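Local coordinates for surface glycan binding protein B (Bacteroides ovatus, PDB 6E57) that binds mixed-linkage beta-glucan chains, probably at the bacterial cell surface as part of a cereal glucan utilization system, at residues A[59-69]-A[93-101]; A[71-82]-A[105-114]. All coordinates share one frame; numbering follows the deposited sequence.

Contact 1 (A[59-69]-A[93-101])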
loop_
_atom_site.group_PDB
_atom_site.type_symbol
_atom_site.label_atom_id
_atom_site.label_comp_id
_atom_site.label_asym_id
_atom_site.label_seq_id
_atom_site.Cartn_x
_atom_site.Cartn_y
_atom_site.Cartn_z
ATOM N N ARG A 59 -11.638 -19.331 -10.238
ATOM C CA ARG A 59 -11.103 -20.389 -9.371
ATOM C C ARG A 59 -11.645 -21.764 -9.802
ATOM O O ARG A 59 -10.974 -22.776 -9.599
ATOM C CB ARG A 59 -11.395 -20.009 -7.910
ATOM C CG ARG A 59 -11.767 -21.151 -6.975
ATOM C CD ARG A 59 -13.270 -21.332 -6.853
ATOM N NE ARG A 59 -13.601 -22.581 -6.184
ATOM C CZ ARG A 59 -14.760 -22.850 -5.595
ATOM N NH1 ARG A 59 -15.677 -21.908 -5.461
ATOM N NH2 ARG A 59 -14.995 -24.065 -5.134
ATOM N N ASP A 60 -12.845 -21.793 -10.400
ATOM C CA ASP A 60 -13.491 -23.036 -10.861
ATOM C C ASP A 60 -12.955 -23.440 -12.242
ATOM O O ASP A 60 -12.950 -24.619 -12.577
ATOM C CB ASP A 60 -15.020 -22.916 -10.865
ATOM C CG ASP A 60 -15.589 -21.753 -11.667
ATOM O OD1 ASP A 60 -14.798 -20.914 -12.150
ATOM O OD2 ASP A 60 -16.829 -21.688 -11.791
ATOM N N ALA A 61 -12.520 -22.457 -13.039
ATOM C CA ALA A 61 -11.890 -22.706 -14.342
ATOM C C ALA A 61 -10.430 -23.136 -14.144
ATOM O O ALA A 61 -9.866 -22.981 -13.061
ATOM C CB ALA A 61 -11.985 -21.475 -15.207
ATOM N N ASN A 62 -9.832 -23.672 -15.212
ATOM C CA ASN A 62 -8.462 -24.176 -15.196
ATOM C C ASN A 62 -7.576 -23.291 -16.083
ATOM O O ASN A 62 -8.031 -22.756 -17.094
ATOM C CB ASN A 62 -8.398 -25.642 -15.635
ATOM C CG ASN A 62 -8.732 -26.613 -14.521
ATOM O OD1 ASN A 62 -9.320 -26.233 -13.511
ATOM N ND2 ASN A 62 -8.355 -27.868 -14.691
ATOM N N LEU A 63 -6.309 -23.149 -15.675
ATOM C CA LEU A 63 -5.288 -22.446 -16.445
ATOM C C LEU A 63 -4.990 -23.254 -17.710
ATOM O O LEU A 63 -4.449 -24.357 -17.624
ATOM C CB LEU A 63 -4.028 -22.277 -15.592
ATOM C CG LEU A 63 -2.810 -21.711 -16.324
ATOM C CD1 LEU A 63 -3.128 -20.358 -16.940
ATOM C CD2 LEU A 63 -1.612 -21.608 -15.391
ATOM N N SER A 64 -5.350 -22.684 -18.867
ATOM C CA SER A 64 -5.279 -23.358 -20.161
ATOM C C SER A 64 -4.475 -22.503 -21.146
ATOM O O SER A 64 -4.967 -21.486 -21.633
ATOM C CB SER A 64 -6.667 -23.646 -20.683
ATOM O OG SER A 64 -6.619 -24.189 -21.995
ATOM N N ILE A 65 -3.233 -22.927 -21.411
ATOM C CA ILE A 65 -2.347 -22.294 -22.391
ATOM C C ILE A 65 -1.782 -23.393 -23.298
ATOM O O ILE A 65 -1.270 -24.397 -22.800
ATOM C CB ILE A 65 -1.223 -21.494 -21.699
ATOM C CG1 ILE A 65 -1.767 -20.526 -20.645
ATOM C CG2 ILE A 65 -0.360 -20.774 -22.728
ATOM C CD1 ILE A 65 -0.698 -19.765 -19.896
ATOM N N ALA A 66 -1.877 -23.180 -24.619
ATOM C CA ALA A 66 -1.410 -24.128 -25.644
ATOM C C ALA A 66 -0.348 -23.458 -26.525
ATOM O O ALA A 66 -0.646 -22.497 -27.231
ATOM C CB ALA A 66 -2.580 -24.604 -26.470
ATOM N N LEU A 67 0.881 -23.989 -26.484
ATOM C CA LEU A 67 2.020 -23.441 -27.229
ATOM C C LEU A 67 2.111 -24.111 -28.606
ATOM O O LEU A 67 1.751 -25.277 -28.754
ATOM C CB LEU A 67 3.311 -23.688 -26.440
ATOM C CG LEU A 67 3.307 -23.242 -24.978
ATOM C CD1 LEU A 67 4.601 -23.649 -24.294
ATOM C CD2 LEU A 67 3.092 -21.742 -24.861
ATOM N N THR A 68 2.586 -23.347 -29.600
ATOM C CA THR A 68 3.189 -23.883 -30.830
ATOM C C THR A 68 4.657 -23.440 -30.857
ATOM O O THR A 68 4.951 -22.254 -30.685
ATOM C CB THR A 68 2.429 -23.446 -32.091
ATOM O OG1 THR A 68 2.146 -22.050 -31.991
ATOM C CG2 THR A 68 1.141 -24.210 -32.304
ATOM N N VAL A 69 5.563 -24.405 -31.060
ATOM C CA VAL A 69 6.991 -24.207 -30.826
ATOM C C VAL A 69 7.797 -24.762 -32.010
ATOM O O VAL A 69 7.411 -25.750 -32.631
ATOM C CB VAL A 69 7.420 -24.864 -29.498
ATOM C CG1 VAL A 69 8.869 -24.557 -29.155
ATOM C CG2 VAL A 69 6.506 -24.467 -28.350
ATOM N N ASP A 93 3.344 -32.098 -23.594
ATOM C CA ASP A 93 4.152 -31.352 -22.629
ATOM C C ASP A 93 4.102 -29.845 -22.923
ATOM O O ASP A 93 4.642 -29.072 -22.148
ATOM C CB ASP A 93 5.607 -31.828 -22.619
ATOM C CG ASP A 93 6.467 -31.230 -23.722
ATOM O OD1 ASP A 93 6.279 -31.624 -24.890
ATOM O OD2 ASP A 93 7.313 -30.369 -23.404
ATOM N N LYS A 94 3.465 -29.435 -24.028
ATOM C CA LYS A 94 3.437 -28.021 -24.430
ATOM C C LYS A 94 2.000 -27.479 -24.411
ATOM O O LYS A 94 1.703 -26.468 -25.050
ATOM C CB LYS A 94 4.120 -27.834 -25.790
ATOM C CG LYS A 94 3.893 -28.939 -26.812
ATOM C CD LYS A 94 4.382 -28.586 -28.204
ATOM C CE LYS A 94 5.826 -28.126 -28.245
ATOM N NZ LYS A 94 6.740 -29.089 -27.584
ATOM N N GLU A 95 1.124 -28.144 -23.650
ATOM C CA GLU A 95 -0.163 -27.595 -23.233
ATOM C C GLU A 95 -0.293 -27.819 -21.724
ATOM O O GLU A 95 -0.201 -28.951 -21.261
ATOM C CB GLU A 95 -1.318 -28.256 -23.993
ATOM C CG GLU A 95 -2.688 -27.675 -23.661
ATOM C CD GLU A 95 -3.887 -28.403 -24.253
ATOM O OE1 GLU A 95 -3.772 -29.614 -24.544
ATOM O OE2 GLU A 95 -4.945 -27.759 -24.413
ATOM N N ILE A 96 -0.485 -26.732 -20.967
ATOM C CA ILE A 96 -0.716 -26.826 -19.530
ATOM C C ILE A 96 -2.226 -26.839 -19.277
ATOM O O ILE A 96 -2.987 -26.142 -19.948
ATOM C CB ILE A 96 -0.015 -25.696 -18.748
ATOM C CG1 ILE A 96 0.034 -26.013 -17.250
ATOM C CG2 ILE A 96 -0.659 -24.344 -19.018
ATOM C CD1 ILE A 96 0.857 -25.042 -16.435
ATOM N N ASN A 97 -2.625 -27.670 -18.312
ATOM C CA ASN A 97 -3.971 -27.707 -17.758
ATOM C C ASN A 97 -3.844 -27.843 -16.237
ATOM O O ASN A 97 -3.446 -28.899 -15.744
ATOM C CB ASN A 97 -4.805 -28.846 -18.352
ATOM C CG ASN A 97 -6.142 -29.017 -17.659
ATOM O OD1 ASN A 97 -6.833 -28.039 -17.382
ATOM N ND2 ASN A 97 -6.510 -30.251 -17.363
ATOM N N ARG A 98 -4.171 -26.770 -15.509
ATOM C CA ARG A 98 -3.960 -26.727 -14.068
ATOM C C ARG A 98 -5.118 -25.996 -13.378
ATOM O O ARG A 98 -5.468 -24.875 -13.740
ATOM C CB ARG A 98 -2.624 -26.052 -13.751
ATOM C CG ARG A 98 -2.271 -26.085 -12.272
ATOM C CD ARG A 98 -0.791 -25.917 -11.995
ATOM N NE ARG A 98 -0.446 -26.475 -10.696
ATOM C CZ ARG A 98 -0.274 -27.771 -10.456
ATOM N NH1 ARG A 98 -0.431 -28.653 -11.431
ATOM N NH2 ARG A 98 0.082 -28.179 -9.251
ATOM N N SER A 99 -5.700 -26.664 -12.376
ATOM C CA SER A 99 -6.641 -26.075 -11.437
ATOM C C SER A 99 -5.860 -25.408 -10.296
ATOM O O SER A 99 -5.066 -26.062 -9.625
ATOM C CB SER A 99 -7.594 -27.123 -10.919
ATOM O OG SER A 99 -8.725 -26.526 -10.305
ATOM N N LEU A 100 -6.086 -24.102 -10.102
ATOM C CA LEU A 100 -5.403 -23.306 -9.083
ATOM C C LEU A 100 -6.442 -22.726 -8.119
ATOM O O LEU A 100 -7.565 -22.407 -8.518
ATOM C CB LEU A 100 -4.623 -22.175 -9.762
ATOM C CG LEU A 100 -3.479 -22.597 -10.686
ATOM C CD1 LEU A 100 -3.020 -21.426 -11.544
ATOM C CD2 LEU A 100 -2.309 -23.162 -9.893
ATOM N N LYS A 101 -6.043 -22.573 -6.853
ATOM C CA LYS A 101 -6.839 -21.855 -5.863
ATOM C C LYS A 101 -6.775 -20.359 -6.195
ATOM O O LYS A 101 -5.888 -19.924 -6.929
ATOM C CB LYS A 101 -6.326 -22.148 -4.450
ATOM C CG LYS A 101 -6.170 -23.624 -4.108
ATOM C CD LYS A 101 -6.090 -23.905 -2.620
ATOM C CE LYS A 101 -5.035 -24.929 -2.251
ATOM N NZ LYS A 101 -5.250 -26.225 -2.938
HETATM O O HOH W 1 -7.758 -22.362 -11.257
#
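Asn62 lays its amide beside Asn97 and Ser99 at one end of an antiparallel pairing between strands 63-66 and 95-98. Its ND2 donates to Asn97 OD1 (3.1 Å, 162° at the hydrogen), an acceptor lying in the amide plane of Asn62; the two amide planes are turned 37° apart. Asn97 holds CG anti to its backbone N (chi1 172°), which brings OD1 within reach. On the other branch, Asn62 OD1 accepts a weak bond from Ser99 OG at 3.3 Å. With an alanine here, Asn97 OD1 and Ser99 OG would probably lose these mates and the strand end be less firmly fixed. Beyond Asn62 the backbone takes over: Leu63 N and O pair with Arg98 O and N, Ile96 N donates to Ile65 O, and Leu67 N reaches Lys94 O at 3.0 Å. Where the strands part, water 1 donates to Ala61 O (2.8 Å) and accepts from Leu100 N (2.7 Å). Leu63, Ile65 and Ile96 share the apolar face, Leu63 CD2 meeting Leu100 CD1 at 4.1 Å; Val125 and Leu107 of the opposing sheet cover parts of it. At the far end, the bent Lys94 chain packs CE on Val69 CG2 (3.7 Å). The contact thus joins two strands of one sheet of a beta-sandwich: backbone hydrogen bonds, with those of the Asn62 side chain at one end, hold the register, and the greasy face is turned inward.

Contact 2 (A[71-82]-A[105-114])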
loop_
_atom_site.group_PDB
_atom_site.type_symbol
_atom_site.label_atom_id
_atom_site.label_comp_id
_atom_site.label_asym_id
_atom_site.label_seq_id
_atom_site.Cartn_x
_atom_site.Cartn_y
_atom_site.Cartn_z
ATOM N N PRO A 71 11.952 -25.899 -32.797
ATOM C CA PRO A 71 11.596 -26.921 -33.774
ATOM C C PRO A 71 10.528 -27.907 -33.270
ATOM O O PRO A 71 10.503 -28.241 -32.083
ATOM C CB PRO A 71 12.906 -27.684 -34.027
ATOM C CG PRO A 71 13.700 -27.448 -32.772
ATOM C CD PRO A 71 13.360 -26.022 -32.406
ATOM N N LYS A 72 9.691 -28.383 -34.201
ATOM C CA LYS A 72 8.490 -29.186 -33.922
ATOM C C LYS A 72 8.786 -30.290 -32.897
ATOM O O LYS A 72 8.208 -30.301 -31.804
ATOM C CB LYS A 72 7.960 -29.822 -35.213
ATOM C CG LYS A 72 7.299 -28.870 -36.203
ATOM C CD LYS A 72 6.911 -29.543 -37.509
ATOM C CE LYS A 72 6.552 -28.568 -38.612
ATOM N NZ LYS A 72 7.748 -27.886 -39.163
ATOM N N ASP A 73 9.695 -31.206 -33.265
ATOM C CA ASP A 73 9.840 -32.510 -32.604
ATOM C C ASP A 73 11.074 -32.554 -31.690
ATOM O O ASP A 73 11.411 -33.626 -31.182
ATOM C CB ASP A 73 9.956 -33.643 -33.632
ATOM C CG ASP A 73 8.976 -33.565 -34.793
ATOM O OD1 ASP A 73 9.204 -32.736 -35.700
ATOM O OD2 ASP A 73 8.001 -34.344 -34.789
ATOM N N TYR A 74 11.741 -31.414 -31.473
ATOM C CA TYR A 74 13.043 -31.400 -30.797
ATOM C C TYR A 74 13.061 -30.383 -29.646
ATOM O O TYR A 74 14.130 -29.899 -29.274
ATOM C CB TYR A 74 14.156 -31.100 -31.807
ATOM C CG TYR A 74 14.271 -32.079 -32.948
ATOM C CD1 TYR A 74 14.767 -33.358 -32.749
ATOM C CD2 TYR A 74 13.906 -31.722 -34.238
ATOM C CE1 TYR A 74 14.887 -34.260 -33.796
ATOM C CE2 TYR A 74 14.020 -32.612 -35.296
ATOM C CZ TYR A 74 14.513 -33.886 -35.076
ATOM O OH TYR A 74 14.625 -34.770 -36.110
ATOM N N THR A 75 11.891 -30.087 -29.065
ATOM C CA THR A 75 11.783 -29.138 -27.947
ATOM C C THR A 75 11.041 -29.786 -26.772
ATOM O O THR A 75 10.065 -30.508 -26.968
ATOM C CB THR A 75 11.079 -27.840 -28.366
ATOM O OG1 THR A 75 9.819 -28.168 -28.955
ATOM C CG2 THR A 75 11.901 -27.016 -29.333
ATOM N N THR A 76 11.534 -29.510 -25.558
ATOM C CA THR A 76 10.857 -29.827 -24.300
ATOM C C THR A 76 10.579 -28.516 -23.552
ATOM O O THR A 76 11.451 -27.646 -23.477
ATOM C CB THR A 76 11.692 -30.789 -23.445
ATOM O OG1 THR A 76 11.932 -31.969 -24.213
ATOM C CG2 THR A 76 11.017 -31.163 -22.142
ATOM N N VAL A 77 9.365 -28.385 -23.005
ATOM C CA VAL A 77 8.967 -27.184 -22.278
ATOM C C VAL A 77 8.605 -27.574 -20.839
ATOM O O VAL A 77 7.909 -28.566 -20.604
ATOM C CB VAL A 77 7.822 -26.435 -22.993
ATOM C CG1 VAL A 77 7.955 -26.510 -24.507
ATOM C CG2 VAL A 77 6.448 -26.921 -22.568
ATOM N N THR A 78 9.102 -26.781 -19.883
ATOM C CA THR A 78 8.840 -26.961 -18.461
ATOM C C THR A 78 8.052 -25.751 -17.942
ATOM O O THR A 78 8.297 -24.614 -18.350
ATOM C CB THR A 78 10.147 -27.161 -17.684
ATOM O OG1 THR A 78 10.912 -28.167 -18.344
ATOM C CG2 THR A 78 9.919 -27.578 -16.249
ATOM N N TRP A 79 7.106 -26.014 -17.038
ATOM C CA TRP A 79 6.264 -24.984 -16.452
ATOM C C TRP A 79 6.613 -24.824 -14.966
ATOM O O TRP A 79 6.870 -25.811 -14.273
ATOM C CB TRP A 79 4.781 -25.323 -16.658
ATOM C CG TRP A 79 4.415 -25.652 -18.073
ATOM C CD1 TRP A 79 4.640 -26.831 -18.725
ATOM C CD2 TRP A 79 3.740 -24.800 -19.015
ATOM N NE1 TRP A 79 4.159 -26.769 -20.004
ATOM C CE2 TRP A 79 3.601 -25.535 -20.212
ATOM C CE3 TRP A 79 3.246 -23.493 -18.968
ATOM C CZ2 TRP A 79 2.989 -25.005 -21.346
ATOM C CZ3 TRP A 79 2.639 -22.970 -20.089
ATOM C CH2 TRP A 79 2.515 -23.717 -21.261
ATOM N N PHE A 80 6.618 -23.570 -14.498
ATOM C CA PHE A 80 6.911 -23.235 -13.110
ATOM C C PHE A 80 5.835 -22.283 -12.568
ATOM O O PHE A 80 5.615 -21.214 -13.132
ATOM C CB PHE A 80 8.295 -22.593 -12.993
ATOM C CG PHE A 80 9.451 -23.475 -13.393
ATOM C CD1 PHE A 80 9.780 -23.653 -14.728
ATOM C CD2 PHE A 80 10.229 -24.106 -12.434
ATOM C CE1 PHE A 80 10.851 -24.455 -15.095
ATOM C CE2 PHE A 80 11.299 -24.907 -12.803
ATOM C CZ PHE A 80 11.608 -25.082 -14.132
ATOM N N ILE A 81 5.180 -22.693 -11.474
ATOM C CA ILE A 81 4.256 -21.845 -10.709
ATOM C C ILE A 81 4.969 -21.406 -9.420
ATOM O O ILE A 81 5.337 -22.246 -8.594
ATOM C CB ILE A 81 2.931 -22.583 -10.413
ATOM C CG1 ILE A 81 2.226 -23.056 -11.689
ATOM C CG2 ILE A 81 2.015 -21.725 -9.554
ATOM C CD1 ILE A 81 1.631 -21.944 -12.525
ATOM N N ASP A 82 5.160 -20.088 -9.272
ATOM C CA ASP A 82 5.889 -19.469 -8.154
ATOM C C ASP A 82 7.251 -20.153 -7.972
ATOM O O ASP A 82 7.643 -20.477 -6.853
ATOM C CB ASP A 82 5.071 -19.510 -6.858
ATOM C CG ASP A 82 3.851 -18.603 -6.848
ATOM O OD1 ASP A 82 3.779 -17.692 -7.702
ATOM O OD2 ASP A 82 2.983 -18.812 -5.978
ATOM N N TYR A 105 -0.268 -15.584 -9.232
ATOM C CA TYR A 105 0.814 -16.556 -9.334
ATOM C C TYR A 105 1.845 -16.092 -10.366
ATOM O O TYR A 105 1.488 -15.515 -11.391
ATOM C CB TYR A 105 0.269 -17.920 -9.767
ATOM C CG TYR A 105 -0.709 -18.542 -8.806
ATOM C CD1 TYR A 105 -2.058 -18.229 -8.855
ATOM C CD2 TYR A 105 -0.284 -19.446 -7.846
ATOM C CE1 TYR A 105 -2.960 -18.798 -7.972
ATOM C CE2 TYR A 105 -1.173 -20.024 -6.957
ATOM C CZ TYR A 105 -2.516 -19.700 -7.019
ATOM O OH TYR A 105 -3.390 -20.275 -6.142
ATOM N N ASN A 106 3.119 -16.382 -10.088
ATOM C CA ASN A 106 4.184 -16.231 -11.065
ATOM C C ASN A 106 4.231 -17.498 -11.929
ATOM O O ASN A 106 4.324 -18.605 -11.398
ATOM C CB ASN A 106 5.532 -15.951 -10.396
ATOM C CG ASN A 106 6.659 -15.820 -11.397
ATOM O OD1 ASN A 106 7.126 -16.815 -11.952
ATOM N ND2 ASN A 106 7.095 -14.595 -11.639
ATOM N N LEU A 107 4.157 -17.321 -13.254
ATOM C CA LEU A 107 4.259 -18.413 -14.225
ATOM C C LEU A 107 5.511 -18.206 -15.082
ATOM O O LEU A 107 5.664 -17.151 -15.690
ATOM C CB LEU A 107 3.002 -18.437 -15.101
ATOM C CG LEU A 107 3.020 -19.444 -16.253
ATOM C CD1 LEU A 107 3.165 -20.867 -15.731
ATOM C CD2 LEU A 107 1.768 -19.315 -17.112
ATOM N N LYS A 108 6.390 -19.215 -15.111
ATOM C CA LYS A 108 7.533 -19.258 -16.025
ATOM C C LYS A 108 7.316 -20.393 -17.030
ATOM O O LYS A 108 6.938 -21.500 -16.644
ATOM C CB LYS A 108 8.852 -19.462 -15.272
ATOM C CG LYS A 108 9.393 -18.230 -14.558
ATOM C CD LYS A 108 10.649 -18.496 -13.746
ATOM C CE LYS A 108 10.995 -17.374 -12.787
ATOM N NZ LYS A 108 10.069 -17.325 -11.629
ATOM N N ILE A 109 7.555 -20.088 -18.311
ATOM C CA ILE A 109 7.516 -21.053 -19.408
ATOM C C ILE A 109 8.934 -21.178 -19.975
ATOM O O ILE A 109 9.392 -20.296 -20.693
ATOM C CB ILE A 109 6.507 -20.620 -20.492
ATOM C CG1 ILE A 109 5.115 -20.363 -19.905
ATOM C CG2 ILE A 109 6.465 -21.635 -21.627
ATOM C CD1 ILE A 109 4.161 -19.677 -20.856
ATOM N N GLU A 110 9.616 -22.275 -19.633
ATOM C CA GLU A 110 10.984 -22.522 -20.076
ATOM C C GLU A 110 10.974 -23.580 -21.183
ATOM O O GLU A 110 10.567 -24.714 -20.956
ATOM C CB GLU A 110 11.857 -22.950 -18.896
ATOM C CG GLU A 110 12.060 -21.842 -17.877
ATOM C CD GLU A 110 13.210 -22.048 -16.908
ATOM O OE1 GLU A 110 14.041 -22.956 -17.146
ATOM O OE2 GLU A 110 13.274 -21.295 -15.914
ATOM N N VAL A 111 11.420 -23.177 -22.377
ATOM C CA VAL A 111 11.538 -24.050 -23.536
ATOM C C VAL A 111 13.026 -24.334 -23.767
ATOM O O VAL A 111 13.835 -23.410 -23.798
ATOM C CB VAL A 111 10.888 -23.414 -24.781
ATOM C CG1 VAL A 111 10.999 -24.313 -26.003
ATOM C CG2 VAL A 111 9.437 -23.035 -24.526
ATOM N N GLU A 112 13.367 -25.620 -23.922
ATOM C CA GLU A 112 14.734 -26.058 -24.200
ATOM C C GLU A 112 14.715 -27.050 -25.371
ATOM O O GLU A 112 13.841 -27.913 -25.450
ATOM C CB GLU A 112 15.359 -26.697 -22.958
ATOM C CG GLU A 112 16.875 -26.756 -23.006
ATOM C CD GLU A 112 17.517 -27.506 -21.851
ATOM O OE1 GLU A 112 17.030 -28.604 -21.520
ATOM O OE2 GLU A 112 18.501 -26.988 -21.283
ATOM N N THR A 113 15.692 -26.908 -26.272
ATOM C CA THR A 113 15.862 -27.816 -27.404
ATOM C C THR A 113 16.849 -28.921 -27.006
ATOM O O THR A 113 17.472 -28.853 -25.947
ATOM C CB THR A 113 16.274 -27.054 -28.672
ATOM O OG1 THR A 113 16.208 -27.970 -29.764
ATOM C CG2 THR A 113 17.659 -26.448 -28.607
ATOM N N VAL A 114 16.984 -29.929 -27.873
ATOM C CA VAL A 114 17.830 -31.101 -27.612
ATOM C C VAL A 114 19.305 -30.677 -27.508
ATOM O O VAL A 114 20.062 -31.285 -26.753
ATOM C CB VAL A 114 17.634 -32.205 -28.671
ATOM C CG1 VAL A 114 16.210 -32.744 -28.666
ATOM C CG2 VAL A 114 18.033 -31.751 -30.070
#
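Trp79 lies alongside Ile109 and Leu107 on the inner face of the antiparallel pair 75-81 and 105-113. Ile109 CG2 sits over one face of the indole and its CG1 touches CZ3 at 3.6 Å, while Leu107 CD1 comes in at the ring edge near CE3. The same face carries Val77 CG1 against Val111 CG2 at 3.8 Å, and Ile81, whose CD1 meets Leu107 CD1 and whose CG2 leans on Tyr105 CD2 (3.7 Å). On the other face Phe80 CE1 approaches the carboxylate carbon CD of Glu110 at 3.8 Å, ring and carboxylate planes 34° apart. Paired N-H and C=O groups of Thr76 with Glu112, Thr78 with Glu110 and Phe80 with Lys108 join the backbones. Both ends are closed by side chains. Asp82 OD1 takes the N-H of Asn106 (2.8 Å) as its own N-H gives to Asn106 O; Asp82 CG, beside its backbone N (chi1 -70°), turns the carboxylate back to the strand. At the other end Tyr74 O accepts from Thr113 OG1 at 2.9 Å and, weakly, from Val114 N. In the second shell, Asp93 O receives Trp79 NE1 and Leu67 packs on the indole. Asp82 OD2 forms a salt bridge with Arg199, which also makes a cation-pi contact with Tyr105, whose OH bonds to Lys101 O. Asn106 ND2 is bonded to Glu122 and its OD1 to Lys108 NZ. The aliphatic and indole packing of Val77, Trp79 and Ile81 thus faces the sandwich interior, Phe80 packs on the aliphatic parts of Lys108 and Glu110 on the other face, and polar groups fix the strand ends, one of which reaches Arg199 on strand 196-203.

Overall arrangement
From the N terminus, the chain lays down 59-69, continues directly into 71-82, then returns as 93-101 and 105-114. Contact 1 closes the loop running from 69 to 93, and contact 2 closes that from 82 to 105; because the segments alternate, the closures cross instead of nesting. Contact 1 belongs to the three-stranded sheet and contact 2 to the five-stranded one, their centres about 13 Å apart. The two sheets face each other as a sandwich, consistent with an immunoglobulin-like domain, and Asp93 OD2 probably bonds across to Val77 N. The glycan pocket, including Trp322 and Trp372, lies toward the other end of the chain.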